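Long-range contacts in cytosine-specific methyltransferase (Escherichia coli O157:H7 EDL933, PDB 3G7U), which probably methylates cytosine in DNA at carbon 5, taking the methyl group from S-adenosyl-L-methionine: residues 17-21 / 229-235; 110-114 / 169-174; 158-162 / 326-330; 214-220 / 250-256. One frame throughout, in Å; residues are numbered along the deposited sequence. Where two conformers were deposited one is given.

Contact 1. Residues 17-21 / 229-235; sequences LGAAR and KLWGQIP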
loop_
_atom_site.group_PDB
_atom_site.type_symbol
_atom_site.label_atom_id
_atom_site.label_comp_id
_atom_site.label_asym_id
_atom_site.label_seq_id
_atom_site.Cartn_x
_atom_site.Cartn_y
_atom_site.Cartn_z
ATOM N N LEU A 17 -6.716 -1.254 2.034
ATOM C CA LEU A 17 -7.405 -2.028 0.962
ATOM C C LEU A 17 -7.132 -3.517 1.178
ATOM O O LEU A 17 -8.013 -4.355 0.996
ATOM C CB LEU A 17 -6.913 -1.596 -0.421
ATOM C CG LEU A 17 -7.501 -2.404 -1.591
ATOM C CD1 LEU A 17 -9.060 -2.423 -1.508
ATOM C CD2 LEU A 17 -6.998 -1.833 -2.927
ATOM N N GLY A 18 -5.904 -3.836 1.566
ATOM C CA GLY A 18 -5.569 -5.217 1.949
ATOM C C GLY A 18 -6.476 -5.710 3.073
ATOM O O GLY A 18 -7.012 -6.814 2.993
ATOM N N ALA A 19 -6.676 -4.877 4.103
ATOM C CA ALA A 19 -7.514 -5.274 5.231
ATOM C C ALA A 19 -8.938 -5.504 4.777
ATOM O O ALA A 19 -9.566 -6.522 5.137
ATOM C CB ALA A 19 -7.465 -4.196 6.340
ATOM N N ALA A 20 -9.464 -4.578 3.988
ATOM C CA ALA A 20 -10.866 -4.611 3.574
ATOM C C ALA A 20 -11.140 -5.828 2.681
ATOM O O ALA A 20 -12.171 -6.509 2.814
ATOM C CB ALA A 20 -11.252 -3.292 2.843
ATOM N N ARG A 21 -10.205 -6.114 1.786
ATOM C CA ARG A 21 -10.358 -7.283 0.896
ATOM C C ARG A 21 -10.260 -8.623 1.697
ATOM O O ARG A 21 -10.946 -9.601 1.380
ATOM C CB ARG A 21 -9.346 -7.241 -0.249
ATOM C CG ARG A 21 -9.693 -6.268 -1.357
ATOM C CD ARG A 21 -8.680 -6.381 -2.482
ATOM N NE ARG A 21 -9.238 -5.941 -3.743
ATOM C CZ ARG A 21 -8.533 -5.669 -4.838
ATOM N NH1 ARG A 21 -7.212 -5.763 -4.806
ATOM N NH2 ARG A 21 -9.162 -5.306 -5.960
ATOM N N LYS A 229 -8.419 -8.944 -9.532
ATOM C CA LYS A 229 -8.030 -7.948 -8.514
ATOM C C LYS A 229 -7.925 -6.563 -9.157
ATOM O O LYS A 229 -8.256 -5.545 -8.549
ATOM C CB LYS A 229 -6.694 -8.339 -7.882
ATOM C CG LYS A 229 -6.787 -9.539 -6.984
ATOM C CD LYS A 229 -5.593 -9.638 -6.043
ATOM C CE LYS A 229 -5.758 -10.866 -5.084
ATOM N NZ LYS A 229 -7.087 -10.856 -4.373
ATOM N N LEU A 230 -7.483 -6.528 -10.410
ATOM C CA LEU A 230 -7.294 -5.241 -11.106
ATOM C C LEU A 230 -8.612 -4.520 -11.396
ATOM O O LEU A 230 -8.708 -3.317 -11.200
ATOM C CB LEU A 230 -6.454 -5.427 -12.385
ATOM C CG LEU A 230 -5.908 -4.198 -13.117
ATOM C CD1 LEU A 230 -4.780 -3.508 -12.292
ATOM C CD2 LEU A 230 -5.337 -4.634 -14.476
ATOM N N TRP A 231 -9.630 -5.272 -11.826
ATOM C CA TRP A 231 -10.906 -4.730 -12.291
ATOM C C TRP A 231 -12.108 -5.023 -11.387
ATOM O O TRP A 231 -13.213 -4.586 -11.677
ATOM C CB TRP A 231 -11.181 -5.183 -13.746
ATOM C CG TRP A 231 -10.089 -4.692 -14.677
ATOM C CD1 TRP A 231 -9.511 -3.427 -14.675
ATOM C CD2 TRP A 231 -9.431 -5.427 -15.717
ATOM N NE1 TRP A 231 -8.539 -3.356 -15.651
ATOM C CE2 TRP A 231 -8.464 -4.565 -16.296
ATOM C CE3 TRP A 231 -9.556 -6.736 -16.213
ATOM C CZ2 TRP A 231 -7.631 -4.967 -17.353
ATOM C CZ3 TRP A 231 -8.700 -7.148 -17.257
ATOM C CH2 TRP A 231 -7.751 -6.267 -17.804
ATOM N N GLY A 232 -11.895 -5.706 -10.268
ATOM C CA GLY A 232 -13.008 -6.059 -9.361
ATOM C C GLY A 232 -12.558 -6.247 -7.921
ATOM O O GLY A 232 -11.662 -5.521 -7.447
ATOM N N GLN A 233 -13.165 -7.224 -7.227
ATOM C CA GLN A 233 -12.888 -7.482 -5.816
ATOM C C GLN A 233 -12.923 -6.174 -5.019
ATOM O O GLN A 233 -11.955 -5.812 -4.308
ATOM C CB GLN A 233 -11.593 -8.254 -5.626
ATOM C CG GLN A 233 -11.657 -9.680 -6.197
ATOM C CD GLN A 233 -10.369 -10.453 -6.003
ATOM O OE1 GLN A 233 -9.536 -10.099 -5.159
ATOM N NE2 GLN A 233 -10.194 -11.526 -6.791
ATOM N N ILE A 234 -14.033 -5.459 -5.193
ATOM C CA ILE A 234 -14.294 -4.222 -4.461
ATOM C C ILE A 234 -14.987 -4.599 -3.141
ATOM O O ILE A 234 -16.117 -5.092 -3.181
ATOM C CB ILE A 234 -15.233 -3.271 -5.248
ATOM C CG1 ILE A 234 -14.748 -3.037 -6.707
ATOM C CG2 ILE A 234 -15.417 -1.966 -4.474
ATOM C CD1 ILE A 234 -15.624 -2.137 -7.524
ATOM N N PRO A 235 -14.328 -4.382 -1.977
ATOM C CA PRO A 235 -14.988 -4.701 -0.698
ATOM C C PRO A 235 -16.231 -3.872 -0.470
ATOM O O PRO A 235 -16.394 -2.793 -1.068
ATOM C CB PRO A 235 -13.904 -4.396 0.350
ATOM C CG PRO A 235 -12.617 -4.467 -0.436
ATOM C CD PRO A 235 -12.966 -3.860 -1.744
HETATM O O HOH W 1 -5.344 -4.983 -6.742
#
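R21 reaches from helix 14-22 to the end of helix 225-231 and binds three backbone carbonyls there. Its chain is extended from CG to NE, with chi2 at -176°. This carries the guanidinium past P235 to the last turn of the helix and the loop that follows.

R21 NE gives a nearly straight bond to Q233 O at 2.8 Å. That oxygen lies in the guanidinium plane, and the NE donor lies in the carbonyl plane. R21 NH2 is shared. R21 NH2 bonds to K229 O at 2.8 Å, on a lone pair of that oxygen, and to G232 O at 2.9 Å, and it makes a weak bond to Q233 O. The third nitrogen, R21 NH1, gives a hydrogen to water 1 at 2.8 Å.

Q233 OE1 and K229 CG lie over one face of the guanidinium. K229 NZ bonds to Q233 OE1 at 2.7 Å, and E357 of helix 353-367 forms a salt bridge with the same NZ.

The apolar part is small and rests on P235. P235 CG lies 3.6 Å from R21 CG and 3.7 Å from A20 CB, so the ring covers the root of the arginine chain. L17 CD1 touches P235 CD more loosely.

G232 is where the chain leaves helical geometry, and G232 O is also bonded by W333 NE1. Across the contact, the acceptors of R21 NE and NH2 are all main-chain oxygens around this helix end. E357 also touches R21. The partial negative charge of the carbonyls, together with the carbonyl end of the helix dipole, probably stabilises the arginine charge.

Contact 2. Residues 110-114 / 169-174; sequences LQPLF and GVKKSL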
loop_
_atom_site.group_PDB
_atom_site.type_symbol
_atom_site.label_atom_id
_atom_site.label_comp_id
_atom_site.label_asym_id
_atom_site.label_seq_id
_atom_site.Cartn_x
_atom_site.Cartn_y
_atom_site.Cartn_z
ATOM N N LEU A 110 -5.005 0.209 23.841
ATOM C CA LEU A 110 -6.265 -0.246 23.276
ATOM C C LEU A 110 -6.524 -1.732 23.359
ATOM O O LEU A 110 -7.677 -2.158 23.235
ATOM C CB LEU A 110 -6.455 0.229 21.834
ATOM C CG LEU A 110 -6.761 1.728 21.643
ATOM C CD1 LEU A 110 -6.509 2.199 20.209
ATOM C CD2 LEU A 110 -8.223 1.981 22.043
ATOM N N GLN A 111 -5.468 -2.517 23.552
ATOM C CA GLN A 111 -5.607 -3.984 23.643
ATOM C C GLN A 111 -6.419 -4.652 22.517
ATOM O O GLN A 111 -7.365 -5.380 22.797
ATOM C CB GLN A 111 -6.160 -4.406 25.044
ATOM C CG GLN A 111 -5.267 -3.972 26.198
ATOM C CD GLN A 111 -4.065 -4.883 26.348
ATOM O OE1 GLN A 111 -4.218 -6.101 26.363
ATOM N NE2 GLN A 111 -2.872 -4.303 26.465
ATOM N N PRO A 112 -6.039 -4.442 21.229
ATOM C CA PRO A 112 -6.762 -5.140 20.189
ATOM C C PRO A 112 -6.479 -6.651 20.211
ATOM O O PRO A 112 -5.488 -7.063 20.827
ATOM C CB PRO A 112 -6.132 -4.565 18.904
ATOM C CG PRO A 112 -4.741 -4.173 19.313
ATOM C CD PRO A 112 -4.960 -3.591 20.683
ATOM N N LEU A 113 -7.303 -7.432 19.512
ATOM C CA LEU A 113 -7.038 -8.873 19.338
ATOM C C LEU A 113 -5.701 -9.095 18.631
ATOM O O LEU A 113 -5.004 -10.046 18.918
ATOM C CB LEU A 113 -8.155 -9.541 18.542
ATOM C CG LEU A 113 -9.553 -9.441 19.194
ATOM C CD1 LEU A 113 -10.576 -10.166 18.357
ATOM C CD2 LEU A 113 -9.546 -9.907 20.677
ATOM N N PHE A 114 -5.333 -8.193 17.725
ATOM C CA PHE A 114 -4.028 -8.323 17.059
ATOM C C PHE A 114 -3.471 -6.953 16.662
ATOM O O PHE A 114 -4.214 -5.949 16.614
ATOM C CB PHE A 114 -4.170 -9.251 15.844
ATOM C CG PHE A 114 -4.779 -8.598 14.634
ATOM C CD1 PHE A 114 -3.964 -8.022 13.660
ATOM C CD2 PHE A 114 -6.158 -8.602 14.427
ATOM C CE1 PHE A 114 -4.509 -7.418 12.533
ATOM C CE2 PHE A 114 -6.723 -8.009 13.289
ATOM C CZ PHE A 114 -5.904 -7.428 12.335
ATOM N N GLY A 169 1.360 -9.346 16.147
ATOM C CA GLY A 169 1.243 -9.834 17.526
ATOM C C GLY A 169 -0.200 -10.222 17.691
ATOM O O GLY A 169 -1.067 -9.641 17.057
ATOM N N VAL A 170 -0.469 -11.233 18.515
ATOM C CA VAL A 170 -1.843 -11.658 18.736
ATOM C C VAL A 170 -2.046 -11.806 20.231
ATOM O O VAL A 170 -1.141 -12.175 20.953
ATOM C CB VAL A 170 -2.242 -12.978 18.024
ATOM C CG1 VAL A 170 -2.337 -12.803 16.498
ATOM C CG2 VAL A 170 -1.332 -14.130 18.427
ATOM N N LYS A 171 -3.230 -11.428 20.694
ATOM C CA LYS A 171 -3.499 -11.391 22.129
ATOM C C LYS A 171 -3.338 -12.807 22.679
ATOM O O LYS A 171 -3.907 -13.773 22.112
ATOM C CB LYS A 171 -4.930 -10.897 22.364
ATOM C CG LYS A 171 -5.061 -9.859 23.444
ATOM C CD LYS A 171 -6.540 -9.528 23.578
ATOM C CE LYS A 171 -6.771 -8.301 24.436
ATOM N NZ LYS A 171 -5.954 -8.306 25.698
ATOM N N LYS A 172 -2.543 -12.906 23.730
ATOM C CA LYS A 172 -2.303 -14.178 24.440
ATOM C C LYS A 172 -3.587 -14.889 24.862
ATOM O O LYS A 172 -3.707 -16.116 24.720
ATOM C CB LYS A 172 -1.424 -13.948 25.645
ATOM C CG LYS A 172 0.005 -13.994 25.310
ATOM C CD LYS A 172 0.804 -13.448 26.429
ATOM C CE LYS A 172 2.253 -13.653 26.137
ATOM N NZ LYS A 172 3.012 -12.901 27.137
ATOM N N SER A 173 -4.555 -14.105 25.320
ATOM C CA SER A 173 -5.870 -14.599 25.739
ATOM C C SER A 173 -6.585 -15.431 24.682
ATOM O O SER A 173 -7.481 -16.215 24.997
ATOM C CB SER A 173 -6.748 -13.419 26.183
ATOM O OG SER A 173 -7.498 -12.871 25.109
ATOM N N LEU A 174 -6.194 -15.278 23.424
ATOM C CA LEU A 174 -6.886 -15.981 22.344
ATOM C C LEU A 174 -6.415 -17.425 22.189
ATOM O O LEU A 174 -7.113 -18.242 21.547
ATOM C CB LEU A 174 -6.699 -15.244 21.017
ATOM C CG LEU A 174 -7.444 -13.910 20.843
ATOM C CD1 LEU A 174 -6.890 -13.168 19.646
ATOM C CD2 LEU A 174 -8.945 -14.145 20.694
#
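L113 and K171 join the start of strand 114-119 to the end of strand 163-171. K171 N gives a hydrogen bond to L113 O at 2.9 Å. The next pair, F114 and V170, is an antiparallel non-hydrogen-bonded pair. Here F114 CA lies 3.2 Å from G169 O, a CA-H...O contact, and V170 CA makes a longer one to L113 O. F114 also bonds through its backbone to D73 and I75, G169 to F115 and V170 to D144.

The K171 side chain supplies the second donor. It runs straight to CE and bends at chi4 (-45°), which turns K171 NZ to Q111 OE1 at 2.9 Å. NZ lies in the plane of that amide carbonyl. On the way, K171 CD passes 3.8 Å from P112 O, and CE lies near Q111 O. The two side chains meet at about a right angle.

The other end of the Q111 amide is also satisfied. Its NE2 bonds to S108 O and to D142 OD2. Both ends of the amide thus have partners, which probably fixes its rotation. P112 O is held by Y143 OH.

The apolar part is small: L174 CD1 lies 4.0 Å from L113 CB. L174 N bonds back to K171 O, forming the turn that brings this leucine over L113.

The contact lies near one edge of the central mixed sheet, where strand 163-171 is next to the outermost strand 143-152. It runs antiparallel to that strand and to strand 114-119. Helix 94-110 leads into Q111. The ring of F114 packs on L360, L363 and L367 of helix 353-367, and L174 also touches L367.

Contact 3. Residues 158-162 / 326-330; sequences APTIR and RLQGF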
loop_
_atom_site.group_PDB
_atom_site.type_symbol
_atom_site.label_atom_id
_atom_site.label_comp_id
_atom_site.label_asym_id
_atom_site.label_seq_id
_atom_site.Cartn_x
_atom_site.Cartn_y
_atom_site.Cartn_z
ATOM N N ALA A 158 2.272 -9.560 -6.898
ATOM C CA ALA A 158 2.403 -8.165 -7.292
ATOM C C ALA A 158 3.544 -7.965 -8.268
ATOM O O ALA A 158 4.481 -8.654 -8.202
ATOM C CB ALA A 158 2.614 -7.336 -6.123
ATOM N N PRO A 159 3.463 -6.999 -9.166
ATOM C CA PRO A 159 4.470 -6.877 -10.211
ATOM C C PRO A 159 5.705 -6.138 -9.794
ATOM O O PRO A 159 6.276 -5.520 -10.597
ATOM C CB PRO A 159 3.763 -6.062 -11.279
ATOM C CG PRO A 159 2.383 -6.174 -11.010
ATOM C CD PRO A 159 2.225 -6.329 -9.555
ATOM N N THR A 160 6.069 -6.165 -8.538
ATOM C CA THR A 160 7.200 -5.409 -8.074
ATOM C C THR A 160 7.981 -6.229 -7.078
ATOM O O THR A 160 7.419 -7.016 -6.397
ATOM C CB THR A 160 6.740 -4.111 -7.409
ATOM O OG1 THR A 160 7.832 -3.409 -6.874
ATOM C CG2 THR A 160 5.809 -4.391 -6.327
ATOM N N ILE A 161 9.285 -6.020 -7.029
ATOM C CA ILE A 161 10.129 -6.846 -6.165
ATOM C C ILE A 161 10.430 -6.178 -4.825
ATOM O O ILE A 161 11.337 -6.622 -4.119
ATOM C CB ILE A 161 11.482 -7.296 -6.859
ATOM C CG1 ILE A 161 12.296 -6.095 -7.352
ATOM C CG2 ILE A 161 11.210 -8.253 -7.989
ATOM C CD1 ILE A 161 13.785 -6.312 -7.396
ATOM N N ARG A 162 9.694 -5.131 -4.452
ATOM C CA ARG A 162 9.985 -4.407 -3.221
ATOM C C ARG A 162 9.858 -5.316 -1.989
ATOM O O ARG A 162 8.992 -6.184 -1.952
ATOM C CB ARG A 162 9.129 -3.132 -3.093
ATOM C CG ARG A 162 7.619 -3.316 -2.898
ATOM C CD ARG A 162 7.020 -2.081 -2.195
ATOM N NE ARG A 162 6.843 -0.944 -3.100
ATOM C CZ ARG A 162 6.851 0.338 -2.729
ATOM N NH1 ARG A 162 6.674 1.289 -3.638
ATOM N NH2 ARG A 162 7.040 0.684 -1.456
ATOM N N ARG A 326 -0.531 0.188 -11.150
ATOM C CA ARG A 326 -0.676 -1.209 -11.499
ATOM C C ARG A 326 0.527 -2.013 -11.033
ATOM O O ARG A 326 0.394 -3.123 -10.495
ATOM C CB ARG A 326 -0.838 -1.355 -13.007
ATOM C CG ARG A 326 -2.156 -0.861 -13.529
ATOM C CD ARG A 326 -2.496 -1.659 -14.757
ATOM N NE ARG A 326 -3.842 -1.407 -15.323
ATOM C CZ ARG A 326 -4.203 -1.842 -16.523
ATOM N NH1 ARG A 326 -5.409 -1.579 -17.021
ATOM N NH2 ARG A 326 -3.318 -2.534 -17.239
ATOM N N LEU A 327 1.710 -1.477 -11.239
ATOM C CA LEU A 327 2.887 -2.214 -10.869
ATOM C C LEU A 327 2.992 -2.404 -9.346
ATOM O O LEU A 327 3.625 -3.337 -8.879
ATOM C CB LEU A 327 4.116 -1.485 -11.415
ATOM C CG LEU A 327 4.133 -1.474 -12.953
ATOM C CD1 LEU A 327 5.226 -0.494 -13.410
ATOM C CD2 LEU A 327 4.470 -2.912 -13.487
ATOM N N GLN A 328 2.352 -1.527 -8.578
ATOM C CA GLN A 328 2.405 -1.624 -7.117
ATOM C C GLN A 328 1.316 -2.550 -6.575
ATOM O O GLN A 328 1.377 -2.941 -5.420
ATOM C CB GLN A 328 2.316 -0.198 -6.525
ATOM C CG GLN A 328 2.391 -0.041 -5.042
ATOM C CD GLN A 328 3.743 -0.385 -4.472
ATOM O OE1 GLN A 328 4.749 -0.470 -5.185
ATOM N NE2 GLN A 328 3.773 -0.596 -3.160
ATOM N N GLY A 329 0.389 -2.980 -7.429
ATOM C CA GLY A 329 -0.686 -3.849 -7.024
ATOM C C GLY A 329 -1.984 -3.159 -6.649
ATOM O O GLY A 329 -2.847 -3.770 -6.021
ATOM N N PHE A 330 -2.168 -1.903 -7.056
ATOM C CA PHE A 330 -3.440 -1.236 -6.826
ATOM C C PHE A 330 -4.420 -1.557 -7.954
ATOM O O PHE A 330 -4.033 -1.705 -9.113
ATOM C CB PHE A 330 -3.246 0.304 -6.748
ATOM C CG PHE A 330 -2.797 0.808 -5.399
ATOM C CD1 PHE A 330 -3.735 1.158 -4.418
ATOM C CD2 PHE A 330 -1.449 1.003 -5.163
ATOM C CE1 PHE A 330 -3.302 1.647 -3.186
ATOM C CE2 PHE A 330 -1.002 1.477 -3.945
ATOM C CZ PHE A 330 -1.939 1.812 -2.973
#
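The guanidinium of R162 and the amide of Q328 meet with their planes 79° apart. Q328 NE2 stands 3.0 Å above one face of the guanidinium, toward its rim. It and R162 NE are both donors and do not bond. In one of two R162 conformers, R162 NE makes a weak hydrogen bond to Q328 OE1 at 3.0 Å, bent to 121°. The bend of Q328 at chi2 (68°) brings its amide back to R162, although its CB starts away from it. R162 NH2 has a firmer partner in G348 O.

P159 lies against the last turn of helix 321-328. P159 CD is 3.4 Å from L327 O, and P159 CB is 3.9 Å from L327 CD2. T160 CG2 also touches L327 O, while T160 OG1 bonds to C291 O.

G329 ends the helix in a Schellman motif, with positive phi and G329 N bonded to R326 O. Without a side chain, it lets P159 lie close.

The contact is buried, and across it carbon atoms face backbone oxygens. The assigned bond from R162 NE is weak, so R162 probably depends more on G348 than on Q328 for its position.

Contact 4. Residues 214-220 / 250-256; sequences SWRTIKK and NIISGCT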
loop_
_atom_site.group_PDB
_atom_site.type_symbol
_atom_site.label_atom_id
_atom_site.label_comp_id
_atom_site.label_asym_id
_atom_site.label_seq_id
_atom_site.Cartn_x
_atom_site.Cartn_y
_atom_site.Cartn_z
ATOM N N SER A 214 -7.076 12.369 -16.141
ATOM C CA SER A 214 -6.732 11.843 -17.450
ATOM C C SER A 214 -7.489 10.543 -17.645
ATOM O O SER A 214 -6.884 9.454 -17.684
ATOM C CB SER A 214 -5.238 11.571 -17.528
ATOM O OG SER A 214 -4.869 11.259 -18.858
ATOM N N TRP A 215 -8.814 10.655 -17.765
ATOM C CA TRP A 215 -9.666 9.463 -17.904
ATOM C C TRP A 215 -9.480 8.901 -19.323
ATOM O O TRP A 215 -9.593 9.645 -20.300
ATOM C CB TRP A 215 -11.135 9.803 -17.722
ATOM C CG TRP A 215 -11.580 10.282 -16.372
ATOM C CD1 TRP A 215 -11.899 11.564 -16.025
ATOM C CD2 TRP A 215 -11.809 9.475 -15.213
ATOM N NE1 TRP A 215 -12.297 11.608 -14.695
ATOM C CE2 TRP A 215 -12.249 10.341 -14.178
ATOM C CE3 TRP A 215 -11.673 8.103 -14.939
ATOM C CZ2 TRP A 215 -12.550 9.882 -12.888
ATOM C CZ3 TRP A 215 -11.987 7.629 -13.645
ATOM C CH2 TRP A 215 -12.419 8.516 -12.643
ATOM N N ARG A 216 -9.225 7.600 -19.429
ATOM C CA ARG A 216 -8.932 6.973 -20.714
ATOM C C ARG A 216 -9.535 5.587 -20.795
ATOM O O ARG A 216 -9.572 4.856 -19.796
ATOM C CB ARG A 216 -7.412 6.868 -20.908
ATOM C CG ARG A 216 -6.691 8.180 -21.207
ATOM C CD ARG A 216 -7.257 8.910 -22.451
ATOM N NE ARG A 216 -7.035 8.091 -23.659
ATOM C CZ ARG A 216 -5.890 7.930 -24.267
ATOM N NH1 ARG A 216 -4.781 8.523 -23.813
ATOM N NH2 ARG A 216 -5.841 7.176 -25.355
ATOM N N THR A 217 -9.951 5.204 -22.011
ATOM C CA THR A 217 -10.438 3.873 -22.294
ATOM C C THR A 217 -9.320 2.855 -22.347
ATOM O O THR A 217 -8.240 3.108 -22.939
ATOM C CB THR A 217 -11.227 3.877 -23.655
ATOM O OG1 THR A 217 -12.373 4.703 -23.504
ATOM C CG2 THR A 217 -11.651 2.456 -24.070
ATOM N N ILE A 218 -9.548 1.717 -21.674
ATOM C CA ILE A 218 -8.616 0.601 -21.707
ATOM C C ILE A 218 -9.270 -0.655 -22.303
ATOM O O ILE A 218 -10.499 -0.740 -22.426
ATOM C CB ILE A 218 -8.116 0.254 -20.298
ATOM C CG1 ILE A 218 -9.306 -0.056 -19.384
ATOM C CG2 ILE A 218 -7.291 1.426 -19.709
ATOM C CD1 ILE A 218 -8.957 -0.899 -18.167
ATOM N N LYS A 219 -8.436 -1.617 -22.646
ATOM C CA LYS A 219 -8.923 -2.948 -22.990
ATOM C C LYS A 219 -8.951 -3.755 -21.714
ATOM O O LYS A 219 -7.943 -3.822 -20.995
ATOM C CB LYS A 219 -7.982 -3.620 -23.975
ATOM C CG LYS A 219 -7.930 -2.956 -25.312
ATOM C CD LYS A 219 -6.958 -3.707 -26.209
ATOM C CE LYS A 219 -6.800 -2.980 -27.533
ATOM N NZ LYS A 219 -8.124 -2.446 -27.979
ATOM N N LYS A 220 -10.115 -4.306 -21.393
ATOM C CA LYS A 220 -10.205 -5.244 -20.294
ATOM C C LYS A 220 -10.847 -6.547 -20.721
ATOM O O LYS A 220 -11.971 -6.849 -20.356
ATOM C CB LYS A 220 -10.827 -4.645 -19.022
ATOM C CG LYS A 220 -12.174 -4.017 -19.064
ATOM C CD LYS A 220 -12.496 -3.648 -17.616
ATOM C CE LYS A 220 -13.809 -4.242 -17.167
ATOM N NZ LYS A 220 -14.913 -3.261 -17.074
ATOM N N ASN A 250 -15.069 0.758 -19.224
ATOM C CA ASN A 250 -13.661 0.534 -19.582
ATOM C C ASN A 250 -12.819 1.804 -19.529
ATOM O O ASN A 250 -11.852 1.942 -20.275
ATOM C CB ASN A 250 -13.522 -0.124 -20.963
ATOM C CG ASN A 250 -14.247 -1.488 -21.060
ATOM O OD1 ASN A 250 -14.733 -2.031 -20.074
ATOM N ND2 ASN A 250 -14.279 -2.041 -22.253
ATOM N N ILE A 251 -13.167 2.694 -18.613
ATOM C CA ILE A 251 -12.483 3.980 -18.462
ATOM C C ILE A 251 -11.861 4.131 -17.074
ATOM O O ILE A 251 -12.533 3.942 -16.065
ATOM C CB ILE A 251 -13.457 5.119 -18.728
ATOM C CG1 ILE A 251 -13.832 5.122 -20.231
ATOM C CG2 ILE A 251 -12.868 6.499 -18.354
ATOM C CD1 ILE A 251 -15.108 5.888 -20.531
ATOM N N ILE A 252 -10.583 4.495 -17.048
ATOM C CA ILE A 252 -9.870 4.618 -15.760
ATOM C C ILE A 252 -9.045 5.927 -15.724
ATOM O O ILE A 252 -8.780 6.527 -16.759
ATOM C CB ILE A 252 -8.991 3.418 -15.494
ATOM C CG1 ILE A 252 -7.754 3.425 -16.423
ATOM C CG2 ILE A 252 -9.788 2.041 -15.587
ATOM C CD1 ILE A 252 -6.798 2.285 -16.194
ATOM N N SER A 253 -8.697 6.385 -14.514
ATOM C CA SER A 253 -7.999 7.669 -14.317
ATOM C C SER A 253 -6.491 7.410 -14.309
ATOM O O SER A 253 -6.061 6.255 -14.255
ATOM C CB SER A 253 -8.423 8.327 -12.990
ATOM O OG SER A 253 -8.088 7.488 -11.876
ATOM N N GLY A 254 -5.712 8.493 -14.389
ATOM C CA GLY A 254 -4.264 8.474 -14.158
ATOM C C GLY A 254 -3.407 8.155 -15.347
ATOM O O GLY A 254 -2.220 7.863 -15.182
ATOM N N CYS A 255 -3.970 8.214 -16.557
ATOM C CA CYS A 255 -3.201 7.890 -17.743
ATOM C C CYS A 255 -2.587 9.184 -18.312
ATOM O O CYS A 255 -2.878 9.592 -19.423
ATOM C CB CYS A 255 -4.069 7.181 -18.791
ATOM S SG CYS A 255 -4.719 5.605 -18.169
ATOM N N THR A 256 -1.762 9.844 -17.509
ATOM C CA THR A 256 -1.194 11.117 -17.889
ATOM C C THR A 256 0.313 10.985 -18.034
ATOM O O THR A 256 1.005 10.470 -17.147
ATOM C CB THR A 256 -1.582 12.271 -16.896
ATOM O OG1 THR A 256 -0.546 13.268 -16.812
ATOM C CG2 THR A 256 -1.926 11.760 -15.560
HETATM O O HOH W 2 -6.144 11.255 -13.856
HETATM O O HOH W 3 -4.067 10.447 -21.673
HETATM O O HOH W 4 -12.407 -1.191 -24.289
HETATM O O HOH W 5 -14.112 -5.320 -22.282
#
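W215 packs its indole on S253, beside a short antiparallel strand pair. W215 CB starts at I251 CG2, 3.8 Å away. With CG anti to the carbonyl carbon (chi1 -65°), the ring then runs along the other segment. W215 CE3 lies 3.5 Å from S253 N. W215 CZ3 is 3.7 Å from S253 CB, and CH2 is the last ring atom near that carbon. S253 CB stands over the six-membered ring in a CH-pi contact, 18° off the ring normal. K246 makes a cation-pi contact with the same indole.

The backbones are joined through R216 and I252, a hydrogen-bonded pair with R216 N to I252 O at 2.9 Å and a return bond from I252 N to R216 O. I218 N continues the ladder to N250 O at 2.7 Å. At the far end, in one of two S214 conformers, S214 OG bonds to C255 O at 2.7 Å, coming from above the carbonyl plane. Water 2 accepts hydrogens from both S214 N and G254 N.

K220 NZ bonds to N250 OD1 at 3.2 Å and to L247 O. N250 closes helix 241-248 as the C-prime residue of a Schellman motif.

Strands 216-217 and 251-252 form this sheet by themselves. Helix 241-248 meets W215, I251 and I252. Helix 225-231 meets I218 and K220 through W231, and helix 321-328 sends R326 to I218 and R322 to I252.

Overall arrangement
Helix 14-22, near the N terminus, opens contact 1, which closes 208 residues later at 229-235. Contact 2 is nested inside that loop and joins neighbouring strands of the central sheet. Contact 3 starts at 158-162, also inside the loop, but closes at 326-330, so it crosses contact 1. It also crosses contact 2. Contact 4 opens after contact 2 has closed, crosses contact 1 and is nested within contact 3. Contacts 1, 3 and 4 touch one another, with L230 and W231 packed on R326. They tie helices 14-22, 225-231 and 321-328 and the loop 158-162 to the small two-stranded sheet. Contact 2 stands apart, about 43 Å from contact 4, centre to centre.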